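Local coordinates for LPXTG cell wall surface protein (Streptococcus gordonii, PDB 4IGB) that probably acts as a surface adhesin covalently anchored to the streptococcal cell wall, this piece comprising its N-terminal N1 and N2 domains, at residues 112-117 with 136-141; 372-377 with 389-394; 24-29 with 193-198; 99-104 with 187-192. All coordinates share one frame; numbering follows the deposited sequence.

Contact 1 (112-117 with 136-141); sequences NKVTLH and VEFFSI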
loop_
_atom_site.group_PDB
_atom_site.type_symbol
_atom_site.label_atom_id
_atom_site.label_comp_id
_atom_site.label_asym_id
_atom_site.label_seq_id
_atom_site.Cartn_x
_atom_site.Cartn_y
_atom_site.Cartn_z
ATOM N N ASN B 112 6.552 16.406 0.666
ATOM C CA ASN B 112 7.701 16.912 -0.073
ATOM C C ASN B 112 7.499 18.375 -0.374
ATOM O O ASN B 112 8.444 19.156 -0.370
ATOM C CB ASN B 112 7.854 16.132 -1.370
ATOM C CG ASN B 112 7.936 14.637 -1.123
ATOM O OD1 ASN B 112 8.785 14.169 -0.352
ATOM N ND2 ASN B 112 7.029 13.881 -1.742
ATOM N N LYS B 113 6.247 18.736 -0.633
ATOM C CA LYS B 113 5.914 20.106 -0.955
ATOM C C LYS B 113 4.413 20.302 -0.834
ATOM O O LYS B 113 3.616 19.435 -1.217
ATOM C CB LYS B 113 6.372 20.468 -2.379
ATOM C CG LYS B 113 6.045 21.899 -2.778
ATOM C CD LYS B 113 6.448 22.211 -4.221
ATOM C CE LYS B 113 7.965 22.324 -4.347
ATOM N NZ LYS B 113 8.402 22.403 -5.783
ATOM N N VAL B 114 4.032 21.438 -0.277
ATOM C CA VAL B 114 2.647 21.887 -0.348
ATOM C C VAL B 114 2.677 23.280 -0.942
ATOM O O VAL B 114 3.407 24.150 -0.466
ATOM C CB VAL B 114 1.966 21.909 1.042
ATOM C CG1 VAL B 114 0.519 22.480 0.947
ATOM C CG2 VAL B 114 1.982 20.504 1.667
ATOM N N THR B 115 1.903 23.475 -2.000
ATOM C CA THR B 115 1.802 24.775 -2.646
ATOM C C THR B 115 0.399 25.336 -2.422
ATOM O O THR B 115 -0.602 24.685 -2.746
ATOM C CB THR B 115 2.040 24.668 -4.175
ATOM O OG1 THR B 115 3.305 24.039 -4.433
ATOM C CG2 THR B 115 2.008 26.057 -4.818
ATOM N N LEU B 116 0.342 26.538 -1.861
ATOM C CA LEU B 116 -0.907 27.274 -1.684
ATOM C C LEU B 116 -1.126 28.155 -2.904
ATOM O O LEU B 116 -0.336 29.065 -3.166
ATOM C CB LEU B 116 -0.832 28.153 -0.422
ATOM C CG LEU B 116 -1.281 27.573 0.929
ATOM C CD1 LEU B 116 -1.027 26.085 1.063
ATOM C CD2 LEU B 116 -0.654 28.329 2.097
ATOM N N HIS B 117 -2.188 27.876 -3.651
ATOM C CA HIS B 117 -2.566 28.678 -4.807
ATOM C C HIS B 117 -3.587 29.734 -4.404
ATOM O O HIS B 117 -4.738 29.421 -4.094
ATOM C CB HIS B 117 -3.145 27.792 -5.921
ATOM C CG HIS B 117 -2.134 26.883 -6.554
ATOM N ND1 HIS B 117 -1.412 27.238 -7.675
ATOM C CD2 HIS B 117 -1.708 25.645 -6.209
ATOM C CE1 HIS B 117 -0.595 26.252 -8.000
ATOM N NE2 HIS B 117 -0.752 25.275 -7.124
ATOM N N VAL B 136 -3.456 28.302 6.820
ATOM C CA VAL B 136 -4.263 27.559 5.867
ATOM C C VAL B 136 -4.155 26.067 6.194
ATOM O O VAL B 136 -3.073 25.559 6.504
ATOM C CB VAL B 136 -3.817 27.840 4.408
ATOM C CG1 VAL B 136 -4.479 26.887 3.435
ATOM C CG2 VAL B 136 -4.109 29.290 4.021
ATOM N N GLU B 137 -5.284 25.376 6.136
ATOM C CA GLU B 137 -5.355 23.952 6.436
ATOM C C GLU B 137 -4.643 23.127 5.359
ATOM O O GLU B 137 -4.744 23.434 4.172
ATOM C CB GLU B 137 -6.828 23.544 6.511
ATOM C CG GLU B 137 -7.073 22.089 6.885
ATOM C CD GLU B 137 -6.861 21.815 8.369
ATOM O OE1 GLU B 137 -7.074 22.726 9.202
ATOM O OE2 GLU B 137 -6.468 20.674 8.705
ATOM N N PHE B 138 -3.928 22.078 5.753
ATOM C CA PHE B 138 -3.454 21.127 4.745
ATOM C C PHE B 138 -3.540 19.653 5.127
ATOM O O PHE B 138 -3.589 18.798 4.251
ATOM C CB PHE B 138 -2.045 21.482 4.235
ATOM C CG PHE B 138 -0.934 21.128 5.180
ATOM C CD1 PHE B 138 -0.205 19.963 5.001
ATOM C CD2 PHE B 138 -0.595 21.974 6.236
ATOM C CE1 PHE B 138 0.833 19.641 5.862
ATOM C CE2 PHE B 138 0.436 21.650 7.102
ATOM C CZ PHE B 138 1.158 20.494 6.914
ATOM N N PHE B 139 -3.585 19.352 6.422
ATOM C CA PHE B 139 -3.444 17.972 6.866
ATOM C C PHE B 139 -3.947 17.744 8.282
ATOM O O PHE B 139 -3.715 18.562 9.177
ATOM C CB PHE B 139 -1.960 17.563 6.774
ATOM C CG PHE B 139 -1.667 16.177 7.284
ATOM C CD1 PHE B 139 -2.033 15.058 6.549
ATOM C CD2 PHE B 139 -1.000 15.995 8.489
ATOM C CE1 PHE B 139 -1.743 13.776 7.002
ATOM C CE2 PHE B 139 -0.707 14.708 8.952
ATOM C CZ PHE B 139 -1.084 13.606 8.212
ATOM N N SER B 140 -4.621 16.615 8.494
ATOM C CA SER B 140 -5.024 16.245 9.847
ATOM C C SER B 140 -5.020 14.745 9.983
ATOM O O SER B 140 -5.098 14.011 8.985
ATOM C CB SER B 140 -6.414 16.807 10.213
ATOM O OG SER B 140 -7.437 16.185 9.445
ATOM N N ILE B 141 -4.919 14.301 11.229
ATOM C CA ILE B 141 -5.028 12.894 11.572
ATOM C C ILE B 141 -6.180 12.729 12.560
ATOM O O ILE B 141 -6.203 13.369 13.606
ATOM C CB ILE B 141 -3.736 12.399 12.230
ATOM C CG1 ILE B 141 -2.552 12.651 11.298
ATOM C CG2 ILE B 141 -3.851 10.923 12.601
ATOM C CD1 ILE B 141 -1.208 12.288 11.909
#

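Contact 2 (372-377 with 389-394); sequences VTVKMT and IIITYK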
loop_
_atom_site.group_PDB
_atom_site.type_symbol
_atom_site.label_atom_id
_atom_site.label_comp_id
_atom_site.label_asym_id
_atom_site.label_seq_id
_atom_site.Cartn_x
_atom_site.Cartn_y
_atom_site.Cartn_z
ATOM N N VAL B 372 15.110 -23.592 -6.765
ATOM C CA VAL B 372 14.115 -24.289 -7.573
ATOM C C VAL B 372 12.780 -23.555 -7.549
ATOM O O VAL B 372 12.210 -23.315 -6.481
ATOM C CB VAL B 372 13.914 -25.738 -7.110
ATOM C CG1 VAL B 372 12.747 -26.379 -7.876
ATOM C CG2 VAL B 372 15.192 -26.527 -7.318
ATOM N N THR B 373 12.290 -23.194 -8.728
ATOM C CA THR B 373 11.111 -22.344 -8.825
ATOM C C THR B 373 9.969 -23.047 -9.535
ATOM O O THR B 373 10.124 -23.538 -10.648
ATOM C CB THR B 373 11.430 -21.024 -9.545
ATOM O OG1 THR B 373 12.381 -20.289 -8.772
ATOM C CG2 THR B 373 10.171 -20.175 -9.730
ATOM N N VAL B 374 8.821 -23.103 -8.878
ATOM C CA VAL B 374 7.628 -23.645 -9.508
ATOM C C VAL B 374 6.741 -22.506 -9.985
ATOM O O VAL B 374 6.429 -21.597 -9.223
ATOM C CB VAL B 374 6.840 -24.547 -8.554
ATOM C CG1 VAL B 374 5.507 -24.947 -9.194
ATOM C CG2 VAL B 374 7.671 -25.759 -8.189
ATOM N N LYS B 375 6.342 -22.565 -11.253
ATOM C CA LYS B 375 5.494 -21.542 -11.851
ATOM C C LYS B 375 4.224 -22.197 -12.340
ATOM O O LYS B 375 4.278 -23.102 -13.181
ATOM C CB LYS B 375 6.204 -20.882 -13.040
ATOM C CG LYS B 375 7.619 -20.398 -12.734
ATOM C CD LYS B 375 8.258 -19.724 -13.947
ATOM C CE LYS B 375 9.720 -19.362 -13.674
ATOM N NZ LYS B 375 10.232 -18.344 -14.640
ATOM N N MET B 376 3.083 -21.756 -11.815
ATOM C CA MET B 376 1.801 -22.261 -12.288
ATOM C C MET B 376 1.621 -21.730 -13.694
ATOM O O MET B 376 2.018 -20.609 -13.976
ATOM C CB MET B 376 0.654 -21.813 -11.377
ATOM C CG MET B 376 0.932 -22.034 -9.899
ATOM S SD MET B 376 1.517 -23.712 -9.525
ATOM C CE MET B 376 0.078 -24.715 -9.943
ATOM N N THR B 377 1.053 -22.544 -14.581
ATOM C CA THR B 377 0.833 -22.129 -15.962
ATOM C C THR B 377 -0.370 -21.196 -16.094
ATOM O O THR B 377 -1.243 -21.152 -15.216
ATOM C CB THR B 377 0.546 -23.332 -16.868
ATOM O OG1 THR B 377 -0.627 -23.998 -16.385
ATOM C CG2 THR B 377 1.717 -24.293 -16.877
ATOM N N ILE B 389 -2.241 -25.013 -2.738
ATOM C CA ILE B 389 -1.321 -25.761 -3.581
ATOM C C ILE B 389 -0.260 -26.328 -2.665
ATOM O O ILE B 389 0.258 -25.616 -1.818
ATOM C CB ILE B 389 -0.688 -24.859 -4.642
ATOM C CG1 ILE B 389 -1.796 -24.265 -5.519
ATOM C CG2 ILE B 389 0.380 -25.620 -5.433
ATOM C CD1 ILE B 389 -1.312 -23.271 -6.553
ATOM N N ILE B 390 0.031 -27.617 -2.811
ATOM C CA ILE B 390 0.949 -28.301 -1.913
ATOM C C ILE B 390 2.129 -28.798 -2.716
ATOM O O ILE B 390 1.960 -29.579 -3.652
ATOM C CB ILE B 390 0.305 -29.546 -1.274
ATOM C CG1 ILE B 390 -1.133 -29.264 -0.833
ATOM C CG2 ILE B 390 1.151 -30.076 -0.137
ATOM C CD1 ILE B 390 -1.255 -28.147 0.119
ATOM N N ILE B 391 3.331 -28.367 -2.350
ATOM C CA ILE B 391 4.510 -28.815 -3.077
ATOM C C ILE B 391 5.409 -29.592 -2.148
ATOM O O ILE B 391 5.781 -29.106 -1.076
ATOM C CB ILE B 391 5.304 -27.649 -3.672
ATOM C CG1 ILE B 391 4.402 -26.783 -4.547
ATOM C CG2 ILE B 391 6.520 -28.168 -4.424
ATOM C CD1 ILE B 391 5.099 -25.594 -5.109
ATOM N N THR B 392 5.757 -30.804 -2.562
ATOM C CA THR B 392 6.635 -31.639 -1.761
ATOM C C THR B 392 7.992 -31.795 -2.447
ATOM O O THR B 392 8.072 -32.323 -3.548
ATOM C CB THR B 392 5.977 -33.006 -1.509
ATOM O OG1 THR B 392 4.691 -32.782 -0.921
ATOM C CG2 THR B 392 6.818 -33.839 -0.560
ATOM N N TYR B 393 9.049 -31.324 -1.791
ATOM C CA TYR B 393 10.391 -31.357 -2.363
ATOM C C TYR B 393 11.229 -32.443 -1.718
ATOM O O TYR B 393 11.432 -32.446 -0.500
ATOM C CB TYR B 393 11.113 -30.030 -2.131
ATOM C CG TYR B 393 10.362 -28.774 -2.543
ATOM C CD1 TYR B 393 10.587 -28.182 -3.777
ATOM C CD2 TYR B 393 9.472 -28.151 -1.671
ATOM C CE1 TYR B 393 9.939 -27.015 -4.137
ATOM C CE2 TYR B 393 8.817 -26.977 -2.030
ATOM C CZ TYR B 393 9.054 -26.418 -3.260
ATOM O OH TYR B 393 8.411 -25.254 -3.627
ATOM N N LYS B 394 11.729 -33.358 -2.531
ATOM C CA LYS B 394 12.648 -34.368 -2.048
ATOM C C LYS B 394 14.081 -33.889 -2.257
ATOM O O LYS B 394 14.469 -33.544 -3.374
ATOM C CB LYS B 394 12.425 -35.688 -2.798
ATOM C CG LYS B 394 11.115 -36.389 -2.467
ATOM C CD LYS B 394 10.983 -37.700 -3.247
ATOM C CE LYS B 394 9.752 -38.492 -2.819
ATOM N NZ LYS B 394 9.565 -39.731 -3.631
HETATM O O HOH W 1 9.727 -24.086 -5.814
#

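Contact 3 (24-29 with 193-198); sequences STLDIR and VMKPTD. With NA (sodium ion), chain M; SO4 (sulfate ion), chain J.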
loop_
_atom_site.group_PDB
_atom_site.type_symbol
_atom_site.label_atom_id
_atom_site.label_comp_id
_atom_site.label_asym_id
_atom_site.label_seq_id
_atom_site.Cartn_x
_atom_site.Cartn_y
_atom_site.Cartn_z
ATOM N N SER B 24 -15.390 -1.158 -2.431
ATOM C CA SER B 24 -15.761 -0.888 -1.040
ATOM C C SER B 24 -15.755 -2.132 -0.157
ATOM O O SER B 24 -15.753 -2.018 1.065
ATOM C CB SER B 24 -17.142 -0.235 -0.957
ATOM O OG SER B 24 -18.150 -1.212 -1.165
ATOM N N THR B 25 -15.758 -3.316 -0.758
ATOM C CA THR B 25 -15.759 -4.544 0.036
ATOM C C THR B 25 -14.469 -5.378 -0.113
ATOM O O THR B 25 -14.431 -6.567 0.234
ATOM C CB THR B 25 -17.013 -5.420 -0.236
ATOM O OG1 THR B 25 -17.106 -5.721 -1.635
ATOM C CG2 THR B 25 -18.288 -4.693 0.214
ATOM N N LEU B 26 -13.419 -4.744 -0.617
ATOM C CA LEU B 26 -12.092 -5.359 -0.650
ATOM C C LEU B 26 -11.733 -5.847 0.747
ATOM O O LEU B 26 -12.073 -5.213 1.736
ATOM C CB LEU B 26 -11.052 -4.332 -1.098
ATOM C CG LEU B 26 -10.572 -4.259 -2.548
ATOM C CD1 LEU B 26 -11.541 -4.881 -3.506
ATOM C CD2 LEU B 26 -10.257 -2.811 -2.924
ATOM N N ASP B 27 -11.043 -6.973 0.828
ATOM C CA ASP B 27 -10.582 -7.482 2.109
ATOM C C ASP B 27 -9.092 -7.195 2.315
ATOM O O ASP B 27 -8.367 -7.999 2.895
ATOM C CB ASP B 27 -10.835 -8.991 2.186
ATOM C CG ASP B 27 -10.666 -9.544 3.584
ATOM O OD1 ASP B 27 -10.718 -8.749 4.549
ATOM O OD2 ASP B 27 -10.495 -10.778 3.720
ATOM N N ILE B 28 -8.617 -6.059 1.825
ATOM C CA ILE B 28 -7.197 -5.770 1.987
ATOM C C ILE B 28 -6.915 -5.345 3.428
ATOM O O ILE B 28 -7.834 -5.050 4.191
ATOM C CB ILE B 28 -6.698 -4.728 0.980
ATOM C CG1 ILE B 28 -7.487 -3.434 1.124
ATOM C CG2 ILE B 28 -6.807 -5.290 -0.430
ATOM C CD1 ILE B 28 -7.114 -2.378 0.130
ATOM N N ARG B 29 -5.648 -5.353 3.823
ATOM C CA ARG B 29 -5.325 -4.927 5.173
ATOM C C ARG B 29 -5.130 -3.430 5.247
ATOM O O ARG B 29 -4.310 -2.870 4.522
ATOM C CB ARG B 29 -4.058 -5.596 5.671
ATOM C CG ARG B 29 -3.675 -5.079 7.033
ATOM C CD ARG B 29 -2.617 -5.935 7.663
ATOM N NE ARG B 29 -2.496 -5.606 9.076
ATOM C CZ ARG B 29 -1.862 -6.362 9.959
ATOM N NH1 ARG B 29 -1.302 -7.506 9.566
ATOM N NH2 ARG B 29 -1.804 -5.974 11.229
ATOM N N VAL B 193 -0.430 -0.328 -1.018
ATOM C CA VAL B 193 -1.677 -0.052 -1.714
ATOM C C VAL B 193 -2.335 1.213 -1.183
ATOM O O VAL B 193 -2.348 1.473 0.027
ATOM C CB VAL B 193 -2.659 -1.238 -1.620
ATOM C CG1 VAL B 193 -4.051 -0.846 -2.126
ATOM C CG2 VAL B 193 -2.104 -2.424 -2.382
ATOM N N MET B 194 -2.851 2.018 -2.101
ATOM C CA MET B 194 -3.645 3.177 -1.732
ATOM C C MET B 194 -5.018 3.085 -2.387
ATOM O O MET B 194 -5.160 2.534 -3.481
ATOM C CB MET B 194 -2.947 4.467 -2.125
ATOM C CG MET B 194 -1.733 4.798 -1.233
ATOM S SD MET B 194 -1.138 6.497 -1.427
ATOM C CE MET B 194 -2.412 7.399 -0.542
ATOM N N LYS B 195 -6.028 3.619 -1.716
ATOM C CA LYS B 195 -7.383 3.569 -2.251
ATOM C C LYS B 195 -8.093 4.911 -2.069
ATOM O O LYS B 195 -8.866 5.087 -1.136
ATOM C CB LYS B 195 -8.169 2.441 -1.585
ATOM C CG LYS B 195 -9.607 2.295 -2.103
ATOM C CD LYS B 195 -10.328 1.146 -1.416
ATOM C CE LYS B 195 -10.493 1.383 0.065
ATOM N NZ LYS B 195 -11.296 2.587 0.325
ATOM N N PRO B 196 -7.825 5.868 -2.961
ATOM C CA PRO B 196 -8.496 7.167 -2.844
ATOM C C PRO B 196 -9.994 6.956 -3.032
ATOM O O PRO B 196 -10.374 6.157 -3.889
ATOM C CB PRO B 196 -7.969 7.956 -4.045
ATOM C CG PRO B 196 -6.862 7.154 -4.628
ATOM C CD PRO B 196 -7.065 5.735 -4.214
ATOM N N THR B 197 -10.824 7.653 -2.267
ATOM C CA THR B 197 -12.271 7.569 -2.450
ATOM C C THR B 197 -12.898 8.952 -2.450
ATOM O O THR B 197 -12.299 9.923 -1.991
ATOM C CB THR B 197 -12.939 6.751 -1.331
ATOM O OG1 THR B 197 -12.737 7.419 -0.085
ATOM C CG2 THR B 197 -12.346 5.356 -1.257
ATOM N N ASP B 198 -14.114 9.045 -2.969
ATOM C CA ASP B 198 -14.869 10.281 -2.860
ATOM C C ASP B 198 -14.162 11.457 -3.492
ATOM O O ASP B 198 -14.237 12.577 -2.980
ATOM C CB ASP B 198 -15.183 10.624 -1.392
ATOM C CG ASP B 198 -16.285 11.676 -1.280
ATOM O OD1 ASP B 198 -17.197 11.641 -2.138
ATOM O OD2 ASP B 198 -16.232 12.542 -0.383
HETATM NA NA NA M . -19.262 13.151 -1.446
HETATM S S SO4 J . -11.691 1.151 4.186
HETATM O O1 SO4 J . -12.754 1.245 3.189
HETATM O O2 SO4 J . -10.726 2.215 3.965
HETATM O O3 SO4 J . -11.043 -0.153 4.065
HETATM O O4 SO4 J . -12.253 1.321 5.528
HETATM O O HOH W 2 -19.502 12.039 0.720
#

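Contact 4 (99-104 with 187-192); sequences TVNGKQ and ETDLKL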
loop_
_atom_site.group_PDB
_atom_site.type_symbol
_atom_site.label_atom_id
_atom_site.label_comp_id
_atom_site.label_asym_id
_atom_site.label_seq_id
_atom_site.Cartn_x
_atom_site.Cartn_y
_atom_site.Cartn_z
ATOM N N THR B 99 1.505 -5.872 12.318
ATOM C CA THR B 99 2.481 -6.946 12.232
ATOM C C THR B 99 2.189 -7.798 11.010
ATOM O O THR B 99 1.061 -8.271 10.824
ATOM C CB THR B 99 2.443 -7.814 13.479
ATOM O OG1 THR B 99 2.650 -6.982 14.625
ATOM C CG2 THR B 99 3.530 -8.901 13.421
ATOM N N VAL B 100 3.200 -7.983 10.170
ATOM C CA VAL B 100 3.027 -8.689 8.909
ATOM C C VAL B 100 4.165 -9.694 8.723
ATOM O O VAL B 100 5.344 -9.326 8.801
ATOM C CB VAL B 100 3.041 -7.708 7.718
ATOM C CG1 VAL B 100 2.913 -8.454 6.417
ATOM C CG2 VAL B 100 1.938 -6.656 7.848
ATOM N N ASN B 101 3.818 -10.953 8.466
ATOM C CA ASN B 101 4.812 -12.016 8.304
ATOM C C ASN B 101 5.740 -12.083 9.513
ATOM O O ASN B 101 6.954 -12.231 9.355
ATOM C CB ASN B 101 5.661 -11.803 7.035
ATOM C CG ASN B 101 4.843 -11.858 5.743
ATOM O OD1 ASN B 101 3.899 -12.645 5.606
ATOM N ND2 ASN B 101 5.215 -11.016 4.782
ATOM N N GLY B 102 5.166 -11.957 10.712
ATOM C CA GLY B 102 5.924 -11.939 11.948
ATOM C C GLY B 102 6.681 -10.640 12.231
ATOM O O GLY B 102 7.278 -10.487 13.299
ATOM N N LYS B 103 6.651 -9.698 11.292
ATOM C CA LYS B 103 7.453 -8.473 11.400
ATOM C C LYS B 103 6.627 -7.209 11.660
ATOM O O LYS B 103 5.585 -6.988 11.037
ATOM C CB LYS B 103 8.278 -8.269 10.122
ATOM C CG LYS B 103 9.318 -9.362 9.845
ATOM C CD LYS B 103 9.926 -9.164 8.454
ATOM C CE LYS B 103 11.258 -9.876 8.309
ATOM N NZ LYS B 103 11.726 -9.763 6.892
ATOM N N GLN B 104 7.109 -6.369 12.567
ATOM C CA GLN B 104 6.509 -5.053 12.760
ATOM C C GLN B 104 6.753 -4.139 11.552
ATOM O O GLN B 104 7.872 -4.063 11.012
ATOM C CB GLN B 104 7.045 -4.386 14.025
ATOM C CG GLN B 104 6.671 -2.913 14.141
ATOM C CD GLN B 104 7.283 -2.259 15.371
ATOM O OE1 GLN B 104 7.474 -2.914 16.397
ATOM N NE2 GLN B 104 7.605 -0.967 15.270
ATOM N N GLU B 187 14.622 -6.340 4.190
ATOM C CA GLU B 187 14.077 -5.819 2.949
ATOM C C GLU B 187 12.548 -5.860 2.954
ATOM O O GLU B 187 11.951 -6.867 3.308
ATOM C CB GLU B 187 14.660 -6.578 1.756
ATOM C CG GLU B 187 16.144 -6.255 1.507
ATOM C CD GLU B 187 16.861 -7.331 0.691
ATOM O OE1 GLU B 187 17.157 -7.084 -0.499
ATOM O OE2 GLU B 187 17.134 -8.421 1.253
ATOM N N THR B 188 11.919 -4.750 2.591
ATOM C CA THR B 188 10.464 -4.672 2.635
ATOM C C THR B 188 9.882 -5.141 1.299
ATOM O O THR B 188 9.933 -4.425 0.308
ATOM C CB THR B 188 9.969 -3.243 2.983
ATOM O OG1 THR B 188 10.569 -2.809 4.213
ATOM C CG2 THR B 188 8.441 -3.219 3.133
ATOM N N ASP B 189 9.353 -6.363 1.297
ATOM C CA ASP B 189 8.744 -6.988 0.117
ATOM C C ASP B 189 7.277 -6.574 -0.062
ATOM O O ASP B 189 6.636 -6.943 -1.041
ATOM C CB ASP B 189 8.836 -8.516 0.239
ATOM C CG ASP B 189 8.492 -9.026 1.664
ATOM O OD1 ASP B 189 7.887 -8.268 2.464
ATOM O OD2 ASP B 189 8.835 -10.191 1.996
ATOM N N LEU B 190 6.745 -5.818 0.888
ATOM C CA LEU B 190 5.348 -5.380 0.823
ATOM C C LEU B 190 5.119 -4.381 -0.293
ATOM O O LEU B 190 5.953 -3.513 -0.541
ATOM C CB LEU B 190 4.921 -4.760 2.150
ATOM C CG LEU B 190 5.116 -5.636 3.390
ATOM C CD1 LEU B 190 4.729 -4.885 4.650
ATOM C CD2 LEU B 190 4.319 -6.946 3.263
ATOM N N LYS B 191 3.974 -4.498 -0.959
ATOM C CA LYS B 191 3.620 -3.575 -2.032
ATOM C C LYS B 191 2.524 -2.631 -1.563
ATOM O O LYS B 191 1.367 -3.027 -1.371
ATOM C CB LYS B 191 3.203 -4.341 -3.296
ATOM C CG LYS B 191 4.305 -5.268 -3.827
ATOM C CD LYS B 191 5.596 -4.521 -4.152
ATOM C CE LYS B 191 6.729 -5.522 -4.373
ATOM N NZ LYS B 191 8.066 -4.865 -4.465
ATOM N N LEU B 192 2.892 -1.373 -1.379
ATOM C CA LEU B 192 1.975 -0.415 -0.799
ATOM C C LEU B 192 0.731 -0.285 -1.653
ATOM O O LEU B 192 0.822 -0.119 -2.852
ATOM C CB LEU B 192 2.632 0.956 -0.689
ATOM C CG LEU B 192 1.680 2.032 -0.193
ATOM C CD1 LEU B 192 1.211 1.721 1.234
ATOM C CD2 LEU B 192 2.348 3.414 -0.272
HETATM O O HOH W 3 9.809 -10.993 5.004
#

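Contact 1 (112-117 with 136-141)
V114 is turned with CG1 anti to its own nitrogen (chi1 176°), which leaves CG2 as the methyl facing F138, while the phenyl of F138 takes the rarer orientation between its nitrogen and carbonyl carbon (chi1 77°) and rises from the opposing strand to meet it. The touch is single and oblique: V114 CG2 lies 4.0 Å from F138 CD1, and the two side chains cross at about a right angle. The second pair is fuller. L116 and V136 reach toward each other tip to tip, with L116 CD2 3.9 Å from V136 CB and 4.1 Å from V136 CG2, and L116 CG 4.1 Å from V136 CG1, so the leucine rests on the branch point and both methyls of the valine. The CA atoms of V114 and F138 are 8.0 Å apart, too far for neighbouring strands of one sheet. This is face-to-face packing in a beta sandwich of the N-terminal domain: strand 103-118 belongs to the eight-stranded antiparallel sheet, strand 135-142 to the six-stranded one. A classic beta bulge places F138 and F139 together opposite F72, and both phenyl rings meet F111 edge-to-face; a second bulge sets N112 and K113 opposite D175. L74 packs against both V114 and F138, whereas F170 and V76 each touch both L116 and V136.

Contact 2 (372-377 with 389-394)
I389 opens the second strand by reaching across to M376, tip to tip. Its chain is extended beyond CB (chi2 176°), carrying CD1 to 3.9 Å from M376 CE and 4.1 Å from M376 SD; the methionine, bent at both chi2 and chi3, folds its thioether back to receive that methyl. I390 turns to the other side of the sheet, where it packs on K314 and T316 of the adjacent strand 310-317. At I391 the chain faces inward again, and CD1 meets the head of V374, at 4.0 Å from V374 CB, 4.0 Å from V374 CG2 and only slightly farther from V374 CG1. CA separations of 8.8 Å for V374 and I391 and 9.9 Å for M376 and I389 are those of strands in facing layers, not of hydrogen-bonded neighbours. The contact therefore lies in the core of a beta sandwich, the N2 domain, whose family is grouped with the adhesins: strand 371-376 is paired with 333-338 and 363-368, strand 389-397 with 310-317 and 343-352. T392 turns outward like I390, onto T312. Y393 returns to the interior, one ring face lying under I391 CG2, which is offset toward the rim. Its contact with the first strand passes through a water: Y393 OH donates to the water at 2.8 Å, the water donates to V372 O at 2.7 Å, and V374 N adds a weak bond to it.

Contact 3 (24-29 with 193-198)
K195 and L26 meet through the aliphatic part of the lysine. From CB through CG the chain runs out extended, CG anti to the backbone nitrogen (chi1 -179°); CD then passes L26 CD2 at 4.2 Å. The chain bends about the CG-CD bond (chi3 64°) and again about CD-CE (chi4 61°), which brings CE to 3.9 Å from sulfate O1 and curls the ammonium round toward the anion. NZ reaches sulfate O1 at 3.5 Å, a weak bond; its stronger polar partner is N255 OD1, from helix 250-256. The sulfate, probably from the crystallisation liquor, is also held by Y286 OH. Next to the lysine, I28 and V193 approach tip to tip, I28 CD1 lying 4.1 Å from V193 CG1, with Y286 touching both side chains. In the fold this joins the loop between strands 14-19 and 29-30 to strand 193-194, an outermost strand of the five-stranded mixed sheet of the N-terminal domain; strand 29-30, into which the loop runs, is itself an edge strand of the six-stranded antiparallel sheet. D27 forms salt bridges to K289 and to K324, the latter in the N2 domain. At the far end of 193-198, D198 OD1 binds the sodium ion at 2.6 Å; a water at 2.5 Å from the sodium ion, D200 OD2 and T248 O share in its coordination.

Contact 4 (99-104 with 187-192)
V100 and L190 make the one close apolar touch here, V100 CG1 to L190 CD2 at 3.8 Å, their side chains crossing obliquely. CG1 of the valine stands anti to its backbone nitrogen; chi2 (177°) extends the leucine through CD1, and it is the other branch, CD2, that turns aside to V100. The same methyl also lies 4.4 Å from N101 ND2, a looser van der Waals approach. N101 ND2 and D189 OD1 are 4.5 Å apart, too far for a hydrogen bond. A polar bridge forms instead farther out: K103 NZ donates to a water at 3.0 Å, and that water donates to D189 OD2 at 3.3 Å. The opposite charges stay separated, K103 NZ being 5.7 Å from D189 OD2, so any attraction between them probably acts through the water and at long range. In the second shell, Y182 links several of these groups: its hydroxyl is hydrogen-bonded to D189 OD1 and weakly to N101 ND2, while its ring makes a cation-pi contact with K103. T186 OG1 gives the lysine ammonium another partner, and I287 touches both V100 and L190 from strand 280-287. What positions V100, N101 and K103 is the turn from V100 to K103, closed by V100 N to K103 O at 2.7 Å and K103 N to V100 O at 2.8 Å. N101 and G102 both have positive phi (55° and 75°), the signature of a type I' turn in a two-residue beta hairpin, here joining the long strands 84-100 and 103-118 of the eight-stranded sheet.

From the N terminus, the chain first leaves 24-29, whose partner 193-198 closes the widest loop, contact 3. Within that loop, 99-104 begins contact 4, closed at 187-192 just before contact 3 closes; contact 1, opened at 112-117 and shut at 136-141, lies within contact 4. None cross. Contact 2 follows in series, wholly inside the N2 domain, and its centre is about 49 Å from that of contact 1. Contacts 1 and 4 share strand 103-118, whose hairpin start serves contact 4 while a later part faces the six-stranded sheet. Contacts 3 and 4 touch directly, R29 NH1 lying 2.8 Å from T99 O in a probable hydrogen bond.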